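Local coordinates for protein alkaline serine protease (Pseudoalteromonas sp., PDB 1Y9Z) that probably cleaves peptide bonds as a cold-adapted, subtilisin-like serine protease with a beta-barrel domain inserted into its alpha/beta domain, at residues A253-F267 with N271-G283. Sequence-based numbering, arbitrary orientation.
Sequences ATGALAECTVNGTSF and NMANKICLVERVG
Strands 253-263 and 275-280 pair in parallel, Ala258 giving its N-H to Ile276 O and accepting from Leu278 (Leu278 N to Ala258 O, 2.7 Å), while Ile276 N to Ala256 O and Cys260 N to Leu278 O complete the four bonds; the two strand axes differ by 45° in direction. Beyond the last of these bonds a water carries the pairing on, donating to Cys260 O and Glu259 OE2 and accepting from Glu280 N. Glu259 OE2 is also hydrogen-bonded to Tyr309 OH, and OE1 forms a salt bridge with Lys345. On the face holding Leu257 and Leu278, Leu257 CD1 packs at 3.8 Å on Ile276 CG2, the two side chains crossing at about a right angle. With CG1 anti to its carbonyl carbon (chi1 -67°), Ile276 lays CG1 near Gly255 O and CD1 3.6 Å from Ala253 O. Flanked by antiparallel 351-360 and parallel 305-309, the pair belongs to a large mixed sheet, consistent with the inserted beta-barrel domain. The other face carries Ala258 and Cys277: Met272, bent at chi2 (-64°), brings SD to 3.6 Å from Ala258 CB, and Cys277 is tied to Cys298 of helix 291-300. Past the hairpin turn, Phe267 CZ meets Val282 CG2 obliquely at 3.4 Å, whereas Val279 CG2 lies near the ring plane, 4.0 Å from Phe267 CE2. An alanine at Phe267 is likely to open a gap beside both valines.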
loop_
_atom_site.group_PDB
_atom_site.type_symbol
_atom_site.label_atom_id
_atom_site.label_comp_id
_atom_site.label_asym_id
_atom_site.label_seq_id
_atom_site.Cartn_x
_atom_site.Cartn_y
_atom_site.Cartn_z
ATOM N N ALA A 253 -24.359 -10.727 1.129
ATOM C CA ALA A 253 -25.382 -10.890 2.152
ATOM C C ALA A 253 -26.199 -9.609 2.210
ATOM O O ALA A 253 -25.651 -8.510 2.119
ATOM C CB ALA A 253 -24.740 -11.167 3.505
ATOM N N THR A 254 -27.513 -9.753 2.353
ATOM C CA THR A 254 -28.403 -8.602 2.417
ATOM C C THR A 254 -29.348 -8.707 3.607
ATOM O O THR A 254 -29.906 -9.770 3.876
ATOM C CB THR A 254 -29.246 -8.479 1.132
ATOM O OG1 THR A 254 -28.377 -8.332 0.001
ATOM C CG2 THR A 254 -30.168 -7.267 1.212
ATOM N N GLY A 255 -29.519 -7.596 4.314
ATOM C CA GLY A 255 -30.400 -7.580 5.467
ATOM C C GLY A 255 -30.424 -6.220 6.133
ATOM O O GLY A 255 -29.641 -5.338 5.785
ATOM N N ALA A 256 -31.329 -6.041 7.089
ATOM C CA ALA A 256 -31.428 -4.774 7.798
ATOM C C ALA A 256 -30.158 -4.558 8.612
ATOM O O ALA A 256 -29.647 -5.488 9.238
ATOM C CB ALA A 256 -32.647 -4.779 8.712
ATOM N N LEU A 257 -29.649 -3.331 8.598
ATOM C CA LEU A 257 -28.438 -3.004 9.340
ATOM C C LEU A 257 -28.731 -2.890 10.832
ATOM O O LEU A 257 -29.626 -2.151 11.246
ATOM C CB LEU A 257 -27.843 -1.687 8.833
ATOM C CG LEU A 257 -26.503 -1.270 9.450
ATOM C CD1 LEU A 257 -25.431 -2.288 9.086
ATOM C CD2 LEU A 257 -26.118 0.113 8.947
ATOM N N ALA A 258 -27.974 -3.635 11.630
ATOM C CA ALA A 258 -28.125 -3.620 13.080
ATOM C C ALA A 258 -26.732 -3.594 13.692
ATOM O O ALA A 258 -25.817 -4.248 13.193
ATOM C CB ALA A 258 -28.880 -4.857 13.543
ATOM N N GLU A 259 -26.566 -2.838 14.771
ATOM C CA GLU A 259 -25.263 -2.743 15.414
ATOM C C GLU A 259 -25.176 -3.466 16.746
ATOM O O GLU A 259 -26.106 -3.433 17.556
ATOM C CB GLU A 259 -24.872 -1.274 15.607
ATOM C CG GLU A 259 -23.704 -1.072 16.566
ATOM C CD GLU A 259 -23.141 0.333 16.527
ATOM O OE1 GLU A 259 -23.932 1.297 16.488
ATOM O OE2 GLU A 259 -21.899 0.472 16.548
ATOM N N CYS A 260 -24.047 -4.129 16.961
ATOM C CA CYS A 260 -23.803 -4.839 18.204
ATOM C C CYS A 260 -23.073 -3.853 19.107
ATOM O O CYS A 260 -21.874 -3.624 18.944
ATOM C CB CYS A 260 -22.924 -6.064 17.963
ATOM S SG CYS A 260 -22.665 -7.064 19.461
ATOM N N THR A 261 -23.803 -3.262 20.047
ATOM C CA THR A 261 -23.223 -2.287 20.962
ATOM C C THR A 261 -22.096 -2.884 21.797
ATOM O O THR A 261 -22.215 -3.992 22.318
ATOM C CB THR A 261 -24.295 -1.710 21.909
ATOM O OG1 THR A 261 -25.304 -1.045 21.139
ATOM C CG2 THR A 261 -23.672 -0.716 22.880
ATOM N N VAL A 262 -21.003 -2.138 21.914
ATOM C CA VAL A 262 -19.853 -2.581 22.688
ATOM C C VAL A 262 -19.837 -1.875 24.039
ATOM O O VAL A 262 -19.807 -0.646 24.109
ATOM C CB VAL A 262 -18.531 -2.278 21.951
ATOM C CG1 VAL A 262 -17.346 -2.716 22.801
ATOM C CG2 VAL A 262 -18.513 -2.990 20.608
ATOM N N ASN A 263 -19.869 -2.663 25.107
ATOM C CA ASN A 263 -19.854 -2.126 26.462
ATOM C C ASN A 263 -18.680 -2.736 27.216
ATOM O O ASN A 263 -18.763 -3.864 27.701
ATOM C CB ASN A 263 -21.165 -2.462 27.174
ATOM C CG ASN A 263 -22.375 -1.873 26.476
ATOM O OD1 ASN A 263 -22.508 -0.654 26.359
ATOM N ND2 ASN A 263 -23.267 -2.738 26.006
ATOM N N GLY A 264 -17.587 -1.986 27.307
ATOM C CA GLY A 264 -16.409 -2.486 27.989
ATOM C C GLY A 264 -15.719 -3.520 27.124
ATOM O O GLY A 264 -15.012 -3.176 26.177
ATOM N N THR A 265 -15.928 -4.793 27.446
ATOM C CA THR A 265 -15.334 -5.886 26.685
ATOM C C THR A 265 -16.431 -6.851 26.248
ATOM O O THR A 265 -16.168 -7.844 25.568
ATOM C CB THR A 265 -14.305 -6.663 27.527
ATOM O OG1 THR A 265 -14.961 -7.262 28.652
ATOM C CG2 THR A 265 -13.210 -5.730 28.023
ATOM N N SER A 266 -17.663 -6.547 26.645
ATOM C CA SER A 266 -18.809 -7.381 26.306
ATOM C C SER A 266 -19.555 -6.812 25.108
ATOM O O SER A 266 -19.450 -5.623 24.805
ATOM C CB SER A 266 -19.763 -7.475 27.498
ATOM O OG SER A 266 -20.296 -6.201 27.820
ATOM N N PHE A 267 -20.313 -7.669 24.430
ATOM C CA PHE A 267 -21.079 -7.247 23.266
ATOM C C PHE A 267 -22.577 -7.410 23.486
ATOM O O PHE A 267 -23.028 -8.404 24.055
ATOM C CB PHE A 267 -20.672 -8.052 22.029
ATOM C CG PHE A 267 -19.220 -7.928 21.669
ATOM C CD1 PHE A 267 -18.253 -8.649 22.360
ATOM C CD2 PHE A 267 -18.820 -7.097 20.629
ATOM C CE1 PHE A 267 -16.907 -8.547 22.018
ATOM C CE2 PHE A 267 -17.478 -6.988 20.279
ATOM C CZ PHE A 267 -16.519 -7.714 20.974
ATOM N N ASN A 271 -30.334 -10.289 18.685
ATOM C CA ASN A 271 -30.600 -11.246 17.618
ATOM C C ASN A 271 -30.249 -10.643 16.264
ATOM O O ASN A 271 -30.968 -9.787 15.748
ATOM C CB ASN A 271 -32.070 -11.671 17.632
ATOM C CG ASN A 271 -32.397 -12.660 16.531
ATOM O OD1 ASN A 271 -31.723 -13.680 16.378
ATOM N ND2 ASN A 271 -33.436 -12.365 15.759
ATOM N N MET A 272 -29.136 -11.098 15.694
ATOM C CA MET A 272 -28.671 -10.604 14.402
ATOM C C MET A 272 -29.160 -11.441 13.226
ATOM O O MET A 272 -28.694 -11.265 12.100
ATOM C CB MET A 272 -27.141 -10.548 14.379
ATOM C CG MET A 272 -26.540 -9.394 15.164
ATOM S SD MET A 272 -26.987 -7.786 14.484
ATOM C CE MET A 272 -26.531 -6.711 15.840
ATOM N N ALA A 273 -30.095 -12.349 13.482
ATOM C CA ALA A 273 -30.628 -13.193 12.421
ATOM C C ALA A 273 -31.185 -12.328 11.295
ATOM O O ALA A 273 -31.902 -11.358 11.544
ATOM C CB ALA A 273 -31.719 -14.103 12.975
ATOM N N ASN A 274 -30.844 -12.678 10.058
ATOM C CA ASN A 274 -31.308 -11.947 8.882
ATOM C C ASN A 274 -30.905 -10.475 8.886
ATOM O O ASN A 274 -31.547 -9.648 8.239
ATOM C CB ASN A 274 -32.830 -12.056 8.762
ATOM C CG ASN A 274 -33.291 -13.471 8.471
ATOM O OD1 ASN A 274 -32.952 -14.045 7.435
ATOM N ND2 ASN A 274 -34.067 -14.040 9.385
ATOM N N LYS A 275 -29.835 -10.153 9.603
ATOM C CA LYS A 275 -29.372 -8.772 9.686
ATOM C C LYS A 275 -27.906 -8.619 9.293
ATOM O O LYS A 275 -27.138 -9.581 9.322
ATOM C CB LYS A 275 -29.536 -8.254 11.119
ATOM C CG LYS A 275 -30.960 -8.243 11.654
ATOM C CD LYS A 275 -31.737 -7.034 11.163
ATOM C CE LYS A 275 -33.073 -6.917 11.888
ATOM N NZ LYS A 275 -33.816 -5.681 11.516
ATOM N N ILE A 276 -27.536 -7.401 8.906
ATOM C CA ILE A 276 -26.150 -7.086 8.581
ATOM C C ILE A 276 -25.686 -6.483 9.897
ATOM O O ILE A 276 -26.234 -5.483 10.362
ATOM C CB ILE A 276 -26.032 -6.043 7.450
ATOM C CG1 ILE A 276 -26.535 -6.643 6.133
ATOM C CG2 ILE A 276 -24.583 -5.590 7.309
ATOM C CD1 ILE A 276 -25.807 -7.908 5.707
ATOM N N CYS A 277 -24.682 -7.105 10.496
ATOM C CA CYS A 277 -24.178 -6.691 11.795
ATOM C C CYS A 277 -23.000 -5.729 11.772
ATOM O O CYS A 277 -21.908 -6.068 11.315
ATOM C CB CYS A 277 -23.818 -7.951 12.571
ATOM S SG CYS A 277 -23.377 -7.808 14.328
ATOM N N LEU A 278 -23.244 -4.523 12.273
ATOM C CA LEU A 278 -22.224 -3.484 12.365
ATOM C C LEU A 278 -21.634 -3.590 13.766
ATOM O O LEU A 278 -22.370 -3.688 14.748
ATOM C CB LEU A 278 -22.856 -2.103 12.175
ATOM C CG LEU A 278 -21.936 -0.880 12.252
ATOM C CD1 LEU A 278 -20.981 -0.876 11.065
ATOM C CD2 LEU A 278 -22.778 0.386 12.254
ATOM N N VAL A 279 -20.310 -3.582 13.866
ATOM C CA VAL A 279 -19.671 -3.688 15.170
ATOM C C VAL A 279 -18.329 -2.973 15.230
ATOM O O VAL A 279 -17.532 -3.029 14.290
ATOM C CB VAL A 279 -19.467 -5.169 15.570
ATOM C CG1 VAL A 279 -18.564 -5.867 14.563
ATOM C CG2 VAL A 279 -18.881 -5.255 16.972
ATOM N N GLU A 280 -18.091 -2.287 16.342
ATOM C CA GLU A 280 -16.841 -1.575 16.535
ATOM C C GLU A 280 -15.766 -2.598 16.867
ATOM O O GLU A 280 -16.010 -3.554 17.605
ATOM C CB GLU A 280 -16.971 -0.570 17.682
ATOM C CG GLU A 280 -15.713 0.245 17.938
ATOM C CD GLU A 280 -15.847 1.148 19.148
ATOM O OE1 GLU A 280 -16.046 0.619 20.259
ATOM O OE2 GLU A 280 -15.754 2.383 18.987
ATOM N N ARG A 281 -14.580 -2.404 16.308
ATOM C CA ARG A 281 -13.468 -3.309 16.557
ATOM C C ARG A 281 -12.999 -3.201 18.007
ATOM O O ARG A 281 -12.807 -2.102 18.526
ATOM C CB ARG A 281 -12.305 -2.979 15.612
ATOM C CG ARG A 281 -11.027 -3.754 15.898
ATOM C CD ARG A 281 -9.933 -3.421 14.891
ATOM N NE ARG A 281 -10.294 -3.860 13.545
ATOM C CZ ARG A 281 -10.455 -3.051 12.502
ATOM N NH1 ARG A 281 -10.287 -1.741 12.627
ATOM N NH2 ARG A 281 -10.799 -3.558 11.326
ATOM N N VAL A 282 -12.836 -4.349 18.659
ATOM C CA VAL A 282 -12.363 -4.385 20.039
ATOM C C VAL A 282 -10.918 -4.858 19.996
ATOM O O VAL A 282 -10.640 -6.000 19.628
ATOM C CB VAL A 282 -13.189 -5.360 20.905
ATOM C CG1 VAL A 282 -12.596 -5.440 22.307
ATOM C CG2 VAL A 282 -14.633 -4.893 20.975
ATOM N N GLY A 283 -10.001 -3.973 20.370
ATOM C CA GLY A 283 -8.591 -4.313 20.341
ATOM C C GLY A 283 -8.012 -3.961 18.984
ATOM O O GLY A 283 -8.718 -3.437 18.123
HETATM O O HOH W 1 -20.353 -1.357 17.971
#